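Local coordinates for protein arsenite methyltransferase (Chlamydomonas reinhardtii, PDB 5EVJ) that probably methylates trivalent arsenic stepwise, taking the methyl groups from S-adenosylmethionine, at residues E149-D154 against A179-E184. The protein carries 15 engineered substitutions. Sequence-based numbering, arbitrary orientation.
Sequences EIEYLD and ARVLSE
Arg180 reaches from its helix to the carbonyl oxygen of Glu151 and grips it with two nitrogens. NE lies 2.5 Å from Glu151 O and NH2 2.9 Å from the same atom, both with that oxygen close to the guanidinium plane. A bend at chi3 (92°) turns NE toward Glu151 O. Asp154 meets another edge of the group in a salt bridge. The straightest bond runs from Arg180 NH2 to Asp154 OD2 at 3.0 Å, on the syn side but tilted from the carboxylate plane; those from NH2 to OD1 and NH1 to OD2 are weak. Glu184 completes the network: its OE2 accepts from Asp154 N at 2.9 Å and lies 3.4 Å from Arg180 NH2. Its OE1 also forms a salt bridge with Arg187 NE. The guanidinium charge probably eases the closeness of the two carboxylates, which a water also links. An alanine in place of Arg180 would probably leave Glu151 O without these two donors, and Asp154 and Glu184 close together without the guanidinium charge they share.

The Tyr152 ring lies over one guanidinium face, offset, with the planes 25° apart and CD1 3.0 Å from Arg180 NH2.

Apolar contacts flank the polar group. Val181 CG2 packs on Glu151 CG at 3.8 Å, while Glu151 OE2 is hydrogen-bonded to Ser175 OG. Leu153 CG and CD1 lie against Glu184 CB.

The contact joins the loop between strands 143-147 and 163-169 to helix 178-188 within the Rossmann-like methyltransferase domain. Ile150, Leu153 and Val181 also pack on strand 86-90, and Leu182 faces helix 227-237.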
ATOM      1  N   GLU A 149       8.481  13.177  10.476  1.00 37.40           N
ATOM      2  CA  GLU A 149       9.225  12.510   9.455  1.00 35.18           C
ATOM      3  C   GLU A 149       8.803  11.062   9.315  1.00 33.51           C
ATOM      4  O   GLU A 149       8.862  10.263  10.274  1.00 29.20           O
ATOM      5  CB  GLU A 149      10.689  12.542   9.763  1.00 44.59           C
ATOM      6  CG  GLU A 149      11.345  13.905   9.583  1.00 55.80           C
ATOM      7  CD  GLU A 149      12.704  13.910  10.271  1.00 63.20           C
ATOM      8  OE1 GLU A 149      12.768  13.638  11.502  1.00 63.24           O
ATOM      9  OE2 GLU A 149      13.715  14.142   9.577  1.00 69.73           O
ATOM     10  N   ILE A 150       8.470  10.699   8.080  1.00 32.84           N
ATOM     11  CA  ILE A 150       8.053   9.322   7.838  1.00 32.42           C
ATOM     12  C   ILE A 150       9.037   8.286   8.316  1.00 32.06           C
ATOM     13  O   ILE A 150       8.585   7.196   8.669  1.00 31.31           O
ATOM     14  CB  ILE A 150       7.493   9.077   6.440  1.00 34.78           C
ATOM     15  CG1 ILE A 150       8.542   9.354   5.358  1.00 30.75           C
ATOM     16  CG2 ILE A 150       6.207   9.906   6.206  1.00 26.17           C
ATOM     17  CD1 ILE A 150       7.928   9.115   4.006  1.00 29.70           C
ATOM     18  N   GLU A 151      10.325   8.662   8.491  1.00 28.51           N
ATOM     19  CA  GLU A 151      11.378   7.743   9.036  1.00 27.52           C
ATOM     20  C   GLU A 151      11.279   7.517  10.518  1.00 28.83           C
ATOM     21  O   GLU A 151      11.973   6.632  11.045  1.00 30.72           O
ATOM     22  CB  GLU A 151      12.816   8.267   8.781  1.00 28.85           C
ATOM     23  CG  GLU A 151      13.218   8.446   7.286  1.00 28.78           C
ATOM     24  CD  GLU A 151      12.412   9.505   6.562  1.00 29.71           C
ATOM     25  OE1 GLU A 151      11.792  10.362   7.221  1.00 34.49           O
ATOM     26  OE2 GLU A 151      12.389   9.524   5.313  1.00 35.53           O
ATOM     27  N   TYR A 152      10.485   8.341  11.221  1.00 30.11           N
ATOM     28  CA  TYR A 152      10.543   8.403  12.713  1.00 31.52           C
ATOM     29  C   TYR A 152       9.168   8.383  13.358  1.00 36.04           C
ATOM     30  O   TYR A 152       8.840   9.195  14.228  1.00 43.18           O
ATOM     31  CB  TYR A 152      11.399   9.595  13.226  1.00 31.06           C
ATOM     32  CG  TYR A 152      12.886   9.360  12.998  1.00 30.70           C
ATOM     33  CD1 TYR A 152      13.622   8.544  13.892  1.00 30.98           C
ATOM     34  CD2 TYR A 152      13.521   9.888  11.903  1.00 25.62           C
ATOM     35  CE1 TYR A 152      14.948   8.254  13.651  1.00 31.14           C
ATOM     36  CE2 TYR A 152      14.880   9.650  11.653  1.00 27.72           C
ATOM     37  CZ  TYR A 152      15.580   8.824  12.525  1.00 33.92           C
ATOM     38  OH  TYR A 152      16.934   8.554  12.321  1.00 34.71           O
ATOM     39  N   LEU A 153       8.372   7.396  12.980  1.00 31.49           N
ATOM     40  CA  LEU A 153       7.037   7.332  13.508  1.00 26.05           C
ATOM     41  C   LEU A 153       7.065   7.313  15.011  1.00 25.03           C
ATOM     42  O   LEU A 153       6.126   7.786  15.619  1.00 28.66           O
ATOM     43  CB  LEU A 153       6.302   6.124  12.939  1.00 23.69           C
ATOM     44  CG  LEU A 153       6.209   6.117  11.403  1.00 23.32           C
ATOM     45  CD1 LEU A 153       5.294   5.011  10.922  1.00 18.46           C
ATOM     46  CD2 LEU A 153       5.748   7.449  10.863  1.00 23.26           C
ATOM     47  N   ASP A 154       8.107   6.733  15.616  1.00 23.82           N
ATOM     48  CA  ASP A 154       8.278   6.732  17.111  1.00 29.64           C
ATOM     49  C   ASP A 154       8.375   8.206  17.589  1.00 29.95           C
ATOM     50  O   ASP A 154       7.724   8.607  18.530  1.00 31.57           O
ATOM     51  CB  ASP A 154       9.555   5.952  17.543  1.00 26.73           C
ATOM     52  CG  ASP A 154      10.735   6.205  16.576  1.00 24.45           C
ATOM     53  OD1 ASP A 154      10.589   6.959  15.609  1.00 28.60           O
ATOM     54  OD2 ASP A 154      11.782   5.617  16.691  1.00 31.10           O
ATOM     55  N   ALA A 179      14.880   2.084   4.710  1.00 31.20           N
ATOM     56  CA  ALA A 179      14.820   0.953   5.615  1.00 33.20           C
ATOM     57  C   ALA A 179      14.056   1.327   6.885  1.00 31.17           C
ATOM     58  O   ALA A 179      13.250   0.540   7.419  1.00 37.79           O
ATOM     59  CB  ALA A 179      16.248   0.433   5.943  1.00 29.68           C
ATOM     60  N   ARG A 180      14.320   2.518   7.391  1.00 26.49           N
ATOM     61  CA  ARG A 180      13.619   2.971   8.593  1.00 27.20           C
ATOM     62  C   ARG A 180      12.138   3.203   8.403  1.00 22.08           C
ATOM     63  O   ARG A 180      11.367   2.810   9.251  1.00 23.75           O
ATOM     64  CB  ARG A 180      14.261   4.193   9.287  1.00 27.87           C
ATOM     65  CG  ARG A 180      14.539   3.812  10.742  1.00 30.52           C
ATOM     66  CD  ARG A 180      15.052   4.910  11.670  1.00 33.30           C
ATOM     67  NE  ARG A 180      13.833   5.428  12.223  1.00 45.59           N
ATOM     68  CZ  ARG A 180      13.456   5.363  13.492  1.00 42.49           C
ATOM     69  NH1 ARG A 180      14.252   4.894  14.442  1.00 35.47           N
ATOM     70  NH2 ARG A 180      12.257   5.827  13.783  1.00 39.30           N
ATOM     71  N   VAL A 181      11.751   3.806   7.296  1.00 20.69           N
ATOM     72  CA  VAL A 181      10.338   3.985   7.001  1.00 24.07           C
ATOM     73  C   VAL A 181       9.659   2.604   6.962  1.00 25.59           C
ATOM     74  O   VAL A 181       8.642   2.385   7.604  1.00 24.98           O
ATOM     75  CB  VAL A 181      10.175   4.632   5.608  1.00 25.88           C
ATOM     76  CG1 VAL A 181       8.698   4.784   5.235  1.00 26.40           C
ATOM     77  CG2 VAL A 181      10.956   5.910   5.521  1.00 23.87           C
ATOM     78  N   LEU A 182      10.278   1.664   6.240  1.00 25.11           N
ATOM     79  CA  LEU A 182       9.739   0.326   6.120  1.00 28.56           C
ATOM     80  C   LEU A 182       9.640  -0.309   7.481  1.00 27.89           C
ATOM     81  O   LEU A 182       8.581  -0.829   7.832  1.00 26.74           O
ATOM     82  CB  LEU A 182      10.606  -0.514   5.165  1.00 29.94           C
ATOM     83  CG  LEU A 182      10.184  -0.518   3.705  1.00 33.78           C
ATOM     84  CD1 LEU A 182       9.183   0.528   3.292  1.00 34.61           C
ATOM     85  CD2 LEU A 182      11.353  -0.485   2.740  1.00 33.73           C
ATOM     86  N   SER A 183      10.718  -0.263   8.265  1.00 23.81           N
ATOM     87  CA  SER A 183      10.670  -0.951   9.564  1.00 25.61           C
ATOM     88  C   SER A 183       9.706  -0.273  10.561  1.00 22.87           C
ATOM     89  O   SER A 183       9.088  -0.953  11.417  1.00 19.86           O
ATOM     90  CB  SER A 183      12.078  -1.161  10.171  1.00 29.03           C
ATOM     91  OG  SER A 183      12.717   0.056  10.529  1.00 34.00           O
ATOM     92  N   GLU A 184       9.505   1.030  10.376  1.00 20.93           N
ATOM     93  CA  GLU A 184       8.510   1.755  11.196  1.00 22.54           C
ATOM     94  C   GLU A 184       7.078   1.375  10.844  1.00 24.14           C
ATOM     95  O   GLU A 184       6.258   1.073  11.767  1.00 28.04           O
ATOM     96  CB  GLU A 184       8.750   3.285  11.149  1.00 23.54           C
ATOM     97  CG  GLU A 184      10.020   3.587  11.983  1.00 27.33           C
ATOM     98  CD  GLU A 184       9.738   3.559  13.487  1.00 32.42           C
ATOM     99  OE1 GLU A 184      10.119   2.549  14.204  1.00 33.42           O
ATOM    100  OE2 GLU A 184       9.107   4.577  13.935  1.00 27.30           O
TER
HETATM  101  O   HOH W   1      11.279   2.894  16.986  1.00 36.62           O